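Proline dehydrogenase (Bradyrhizobium japonicum USDA 110, PDB 3HAZ) probably oxidizes proline to glutamate in two steps, joining an FAD-dependent proline dehydrogenase and an NAD+-dependent aldehyde dehydrogenase in one chain. Local coordinates at residues A[766-771]-A[799-804]; A[873-878]-A[889-894]. One frame throughout, in Å; residues are numbered along the deposited sequence.

Interaction 1: residues A[766-771]-A[799-804]; sequences AMIADA and LLFVQE
Strands 766-769 and 799-803 run parallel, 15° apart, the two strands of a beta-alpha-beta unit whose connection contains helix 775-787. The backbone ladder is the tight part. M767 bonds through both polar backbone atoms: its N donates to L799 O at 2.8 Å, and its O receives F801 N at 2.7 Å, nearly along the C=O axis. A769 N to F801 O (2.9 Å) and a longer Q803 N to A769 O (3.2 Å) carry the ladder on.

The apolar pairs meet more loosely. M767 and L800 lie side by side, each with CG anti to its backbone N, and M767 CG reaches L800 CD1 at 3.9 Å. On the other face, A766 CB sits at the F801 ring edge, 3.9 Å from CE2.

At the strand ends, Q803 reaches across with an extended chain. Its OE1 accepts A771 N at 2.8 Å, from 50° above the amide plane. D770 CB packs on the same amide, 3.3 Å from Q803 OE1. D770 OD2 is hydrogen-bonded to S922 OG and OD1 to T772 OG1. The exposed E804 follows Q803 and lies against R898. The Q803 amide thus gives the buried N-H of A771 an acceptor just past the first strand.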
loop_
_atom_site.group_PDB
_atom_site.type_symbol
_atom_site.label_atom_id
_atom_site.label_comp_id
_atom_site.label_asym_id
_atom_site.label_seq_id
_atom_site.Cartn_x
_atom_site.Cartn_y
_atom_site.Cartn_z
ATOM N N ALA A 766 12.940 43.897 17.812
ATOM C CA ALA A 766 13.900 44.473 16.881
ATOM C C ALA A 766 13.687 43.955 15.472
ATOM O O ALA A 766 13.078 42.903 15.263
ATOM C CB ALA A 766 15.328 44.157 17.330
ATOM N N MET A 767 14.192 44.712 14.506
ATOM C CA MET A 767 14.361 44.225 13.147
ATOM C C MET A 767 15.792 44.504 12.710
ATOM O O MET A 767 16.343 45.560 13.010
ATOM C CB MET A 767 13.386 44.894 12.177
ATOM C CG MET A 767 13.665 44.531 10.717
ATOM S SD MET A 767 12.520 45.271 9.536
ATOM C CE MET A 767 11.018 44.343 9.853
ATOM N N ILE A 768 16.396 43.551 12.011
ATOM C CA ILE A 768 17.710 43.769 11.429
ATOM C C ILE A 768 17.576 43.801 9.911
ATOM O O ILE A 768 17.078 42.851 9.301
ATOM C CB ILE A 768 18.703 42.674 11.845
ATOM C CG1 ILE A 768 18.768 42.566 13.372
ATOM C CG2 ILE A 768 20.082 42.946 11.256
ATOM C CD1 ILE A 768 19.634 41.414 13.864
ATOM N N ALA A 769 17.978 44.916 9.310
ATOM C CA ALA A 769 17.960 45.051 7.855
ATOM C C ALA A 769 19.363 45.375 7.335
ATOM O O ALA A 769 19.960 46.370 7.753
ATOM C CB ALA A 769 16.964 46.136 7.432
ATOM N N ASP A 770 19.890 44.537 6.440
ATOM C CA ASP A 770 21.205 44.799 5.845
ATOM C C ASP A 770 21.067 45.411 4.456
ATOM O O ASP A 770 19.952 45.615 3.979
ATOM C CB ASP A 770 22.099 43.542 5.839
ATOM C CG ASP A 770 21.619 42.459 4.881
ATOM O OD1 ASP A 770 20.932 42.759 3.879
ATOM O OD2 ASP A 770 21.964 41.285 5.124
ATOM N N ALA A 771 22.196 45.703 3.815
ATOM C CA ALA A 771 22.183 46.458 2.562
ATOM C C ALA A 771 21.749 45.655 1.338
ATOM O O ALA A 771 21.625 46.216 0.244
ATOM C CB ALA A 771 23.540 47.123 2.315
ATOM N N LEU A 799 12.408 48.557 17.541
ATOM C CA LEU A 799 13.803 48.915 17.317
ATOM C C LEU A 799 14.345 48.406 15.982
ATOM O O LEU A 799 14.560 47.210 15.810
ATOM C CB LEU A 799 14.667 48.391 18.464
ATOM C CG LEU A 799 16.143 48.781 18.414
ATOM C CD1 LEU A 799 16.280 50.288 18.274
ATOM C CD2 LEU A 799 16.862 48.285 19.661
ATOM N N LEU A 800 14.579 49.319 15.042
ATOM C CA LEU A 800 15.146 48.946 13.747
ATOM C C LEU A 800 16.658 49.129 13.727
ATOM O O LEU A 800 17.153 50.224 13.984
ATOM C CB LEU A 800 14.519 49.774 12.619
ATOM C CG LEU A 800 15.126 49.626 11.215
ATOM C CD1 LEU A 800 14.917 48.218 10.636
ATOM C CD2 LEU A 800 14.539 50.668 10.287
ATOM N N PHE A 801 17.382 48.051 13.429
ATOM C CA PHE A 801 18.809 48.134 13.136
ATOM C C PHE A 801 18.978 48.127 11.615
ATOM O O PHE A 801 18.461 47.244 10.935
ATOM C CB PHE A 801 19.567 46.944 13.726
ATOM C CG PHE A 801 19.593 46.904 15.231
ATOM C CD1 PHE A 801 20.605 47.543 15.941
ATOM C CD2 PHE A 801 18.632 46.193 15.938
ATOM C CE1 PHE A 801 20.651 47.483 17.322
ATOM C CE2 PHE A 801 18.667 46.138 17.319
ATOM C CZ PHE A 801 19.677 46.780 18.014
ATOM N N VAL A 802 19.693 49.112 11.084
ATOM C CA VAL A 802 19.884 49.233 9.642
ATOM C C VAL A 802 21.349 49.523 9.326
ATOM O O VAL A 802 21.973 50.357 9.984
ATOM C CB VAL A 802 19.011 50.357 9.061
ATOM C CG1 VAL A 802 19.263 51.661 9.817
ATOM C CG2 VAL A 802 19.298 50.527 7.573
ATOM N N GLN A 803 21.905 48.824 8.339
ATOM C CA GLN A 803 23.318 48.985 8.012
ATOM C C GLN A 803 23.564 50.403 7.513
ATOM O O GLN A 803 22.731 50.974 6.811
ATOM C CB GLN A 803 23.788 47.941 6.987
ATOM C CG GLN A 803 24.256 46.633 7.607
ATOM C CD GLN A 803 24.644 45.579 6.568
ATOM O OE1 GLN A 803 24.512 45.798 5.365
ATOM N NE2 GLN A 803 25.119 44.429 7.034
ATOM N N GLU A 804 24.700 50.974 7.896
ATOM C CA GLU A 804 24.952 52.394 7.658
ATOM C C GLU A 804 24.908 52.798 6.186
ATOM O O GLU A 804 24.460 53.898 5.860
ATOM C CB GLU A 804 26.277 52.820 8.297
ATOM C CG GLU A 804 27.490 52.110 7.727
ATOM C CD GLU A 804 28.747 52.392 8.526
ATOM O OE1 GLU A 804 28.676 53.211 9.468
ATOM O OE2 GLU A 804 29.801 51.794 8.213
#

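Interaction 2: residues A[873-878]-A[889-894]; sequences HIFELT and GPILHV
Strands 873-876 and 891-894 are parallel neighbours, 20° apart, in the mixed sheet of the aldehyde dehydrogenase part, and their side chains point in matched pairs to alternate faces. I874, E876, L892 and V894 share one face. I874 lies alongside L892 and V894. Its chi1 of -56° sets CG1 beside the backbone N and leaves CG2 anti to it; CG2 meets L892 CD2 at 4.1 Å and V894 CG2 at 4.0 Å. E876 makes a salt bridge through OE2 with R896 NE and a hydrogen bond through OE1 with H859 NE2.

H873, F875, I891 and H893 occupy the other face. F875 points the same way as I891, so I891 CG2 lies at the ring edge, 4.1 Å from CD1. L877 crosses H893 obliquely. Its CD2 touches H893 CB at 3.9 Å, and its CD1 sits at the imidazole edge. That imidazole is bonded at both nitrogens, ND1 to R798 O and NE2 to H848, which should fix its rotation.

Five backbone bonds set this register, from H873 N to P890 O (2.9 Å) to L877 N to V894 O (2.8 Å). P890 centres an inverse gamma turn that leads into the second strand.

The pair lies between two helices: 839-855 covers the F875 and I891 face, and F787 of helix 775-787 packs on I874 and L892. Strand 857-861 pairs with 873-876, and 797-803 with 891-897.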
loop_
_atom_site.group_PDB
_atom_site.type_symbol
_atom_site.label_atom_id
_atom_site.label_comp_id
_atom_site.label_asym_id
_atom_site.label_seq_id
_atom_site.Cartn_x
_atom_site.Cartn_y
_atom_site.Cartn_z
ATOM N N HIS A 873 6.013 58.182 15.324
ATOM C CA HIS A 873 7.222 58.924 15.621
ATOM C C HIS A 873 8.409 58.043 15.283
ATOM O O HIS A 873 8.367 56.832 15.482
ATOM C CB HIS A 873 7.270 59.315 17.103
ATOM C CG HIS A 873 6.464 60.532 17.441
ATOM N ND1 HIS A 873 5.088 60.520 17.510
ATOM C CD2 HIS A 873 6.844 61.795 17.751
ATOM C CE1 HIS A 873 4.653 61.723 17.837
ATOM N NE2 HIS A 873 5.698 62.516 17.986
ATOM N N ILE A 874 9.469 58.652 14.767
ATOM C CA ILE A 874 10.695 57.922 14.520
ATOM C C ILE A 874 11.853 58.649 15.177
ATOM O O ILE A 874 12.123 59.813 14.870
ATOM C CB ILE A 874 10.984 57.779 13.015
ATOM C CG1 ILE A 874 9.803 57.104 12.310
ATOM C CG2 ILE A 874 12.271 56.993 12.809
ATOM C CD1 ILE A 874 9.812 57.270 10.798
ATOM N N PHE A 875 12.526 57.959 16.089
ATOM C CA PHE A 875 13.729 58.489 16.710
ATOM C C PHE A 875 14.899 57.605 16.330
ATOM O O PHE A 875 14.750 56.388 16.181
ATOM C CB PHE A 875 13.601 58.522 18.237
ATOM C CG PHE A 875 12.556 59.466 18.736
ATOM C CD1 PHE A 875 11.307 58.999 19.113
ATOM C CD2 PHE A 875 12.819 60.823 18.829
ATOM C CE1 PHE A 875 10.340 59.873 19.567
ATOM C CE2 PHE A 875 11.857 61.697 19.285
ATOM C CZ PHE A 875 10.618 61.222 19.658
ATOM N N GLU A 876 16.063 58.219 16.171
ATOM C CA GLU A 876 17.289 57.458 15.987
ATOM C C GLU A 876 18.127 57.559 17.252
ATOM O O GLU A 876 18.388 58.652 17.757
ATOM C CB GLU A 876 18.084 57.948 14.767
ATOM C CG GLU A 876 19.471 57.318 14.657
ATOM C CD GLU A 876 20.153 57.595 13.325
ATOM O OE1 GLU A 876 19.543 58.251 12.455
ATOM O OE2 GLU A 876 21.300 57.142 13.144
ATOM N N LEU A 877 18.523 56.404 17.763
ATOM C CA LEU A 877 19.340 56.305 18.957
ATOM C C LEU A 877 20.798 56.208 18.551
ATOM O O LEU A 877 21.117 55.681 17.485
ATOM C CB LEU A 877 18.972 55.026 19.714
ATOM C CG LEU A 877 17.812 54.976 20.711
ATOM C CD1 LEU A 877 16.761 56.049 20.435
ATOM C CD2 LEU A 877 17.201 53.551 20.741
ATOM N N THR A 878 21.681 56.689 19.418
ATOM C CA THR A 878 23.111 56.475 19.256
ATOM C C THR A 878 23.420 55.005 19.488
ATOM O O THR A 878 24.185 54.395 18.746
ATOM C CB THR A 878 23.921 57.312 20.264
ATOM O OG1 THR A 878 23.772 58.704 19.962
ATOM C CG2 THR A 878 25.392 56.941 20.204
ATOM N N GLY A 889 3.106 51.979 21.700
ATOM C CA GLY A 889 2.500 52.919 20.776
ATOM C C GLY A 889 3.239 53.007 19.456
ATOM O O GLY A 889 4.171 52.237 19.208
ATOM N N PRO A 890 2.830 53.957 18.603
ATOM C CA PRO A 890 3.370 54.124 17.243
ATOM C C PRO A 890 4.737 54.795 17.263
ATOM O O PRO A 890 4.900 55.837 16.641
ATOM C CB PRO A 890 2.377 55.088 16.576
ATOM C CG PRO A 890 1.379 55.507 17.645
ATOM C CD PRO A 890 1.895 55.034 18.972
ATOM N N ILE A 891 5.706 54.210 17.956
ATOM C CA ILE A 891 6.982 54.879 18.153
ATOM C C ILE A 891 8.162 54.003 17.763
ATOM O O ILE A 891 8.531 53.072 18.484
ATOM C CB ILE A 891 7.134 55.373 19.607
ATOM C CG1 ILE A 891 5.942 56.261 19.981
ATOM C CG2 ILE A 891 8.458 56.124 19.781
ATOM C CD1 ILE A 891 5.851 56.588 21.455
ATOM N N LEU A 892 8.753 54.311 16.611
ATOM C CA LEU A 892 9.885 53.545 16.104
ATOM C C LEU A 892 11.212 54.136 16.574
ATOM O O LEU A 892 11.415 55.348 16.522
ATOM C CB LEU A 892 9.852 53.502 14.573
ATOM C CG LEU A 892 11.010 52.779 13.897
ATOM C CD1 LEU A 892 10.906 51.279 14.166
ATOM C CD2 LEU A 892 11.005 53.062 12.404
ATOM N N HIS A 893 12.110 53.271 17.034
ATOM C CA HIS A 893 13.467 53.680 17.359
ATOM C C HIS A 893 14.409 53.025 16.355
ATOM O O HIS A 893 14.219 51.862 15.996
ATOM C CB HIS A 893 13.833 53.273 18.788
ATOM C CG HIS A 893 12.833 53.708 19.811
ATOM N ND1 HIS A 893 11.671 53.009 20.058
ATOM C CD2 HIS A 893 12.812 54.778 20.642
ATOM C CE1 HIS A 893 10.982 53.623 21.003
ATOM N NE2 HIS A 893 11.650 54.700 21.374
ATOM N N VAL A 894 15.409 53.777 15.891
ATOM C CA VAL A 894 16.345 53.277 14.887
ATOM C C VAL A 894 17.804 53.420 15.310
ATOM O O VAL A 894 18.215 54.452 15.838
ATOM C CB VAL A 894 16.161 53.996 13.533
ATOM C CG1 VAL A 894 17.115 53.418 12.492
ATOM C CG2 VAL A 894 14.715 53.895 13.065
#

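In the fold
Both contacts belong to one seven-stranded mixed sheet in the aldehyde dehydrogenase part of the chain, with centres 13 Å apart. Interaction 1 closes before interaction 2 opens. Strands 797-803 and 891-897 are neighbours, so the order 873-876, 891-897, 797-803, 765-769 runs unbroken through both. L800 N and H893 O, 2.7 Å apart, probably form a hydrogen bond across this seam. Helix 775-787, from the crossover of interaction 1, also packs on interaction 2. One sheet therefore carries the strands that start just after E760 and C794, the predicted active-site residues, and NAD-binding E886, which probably helps to place these residues relative to one another.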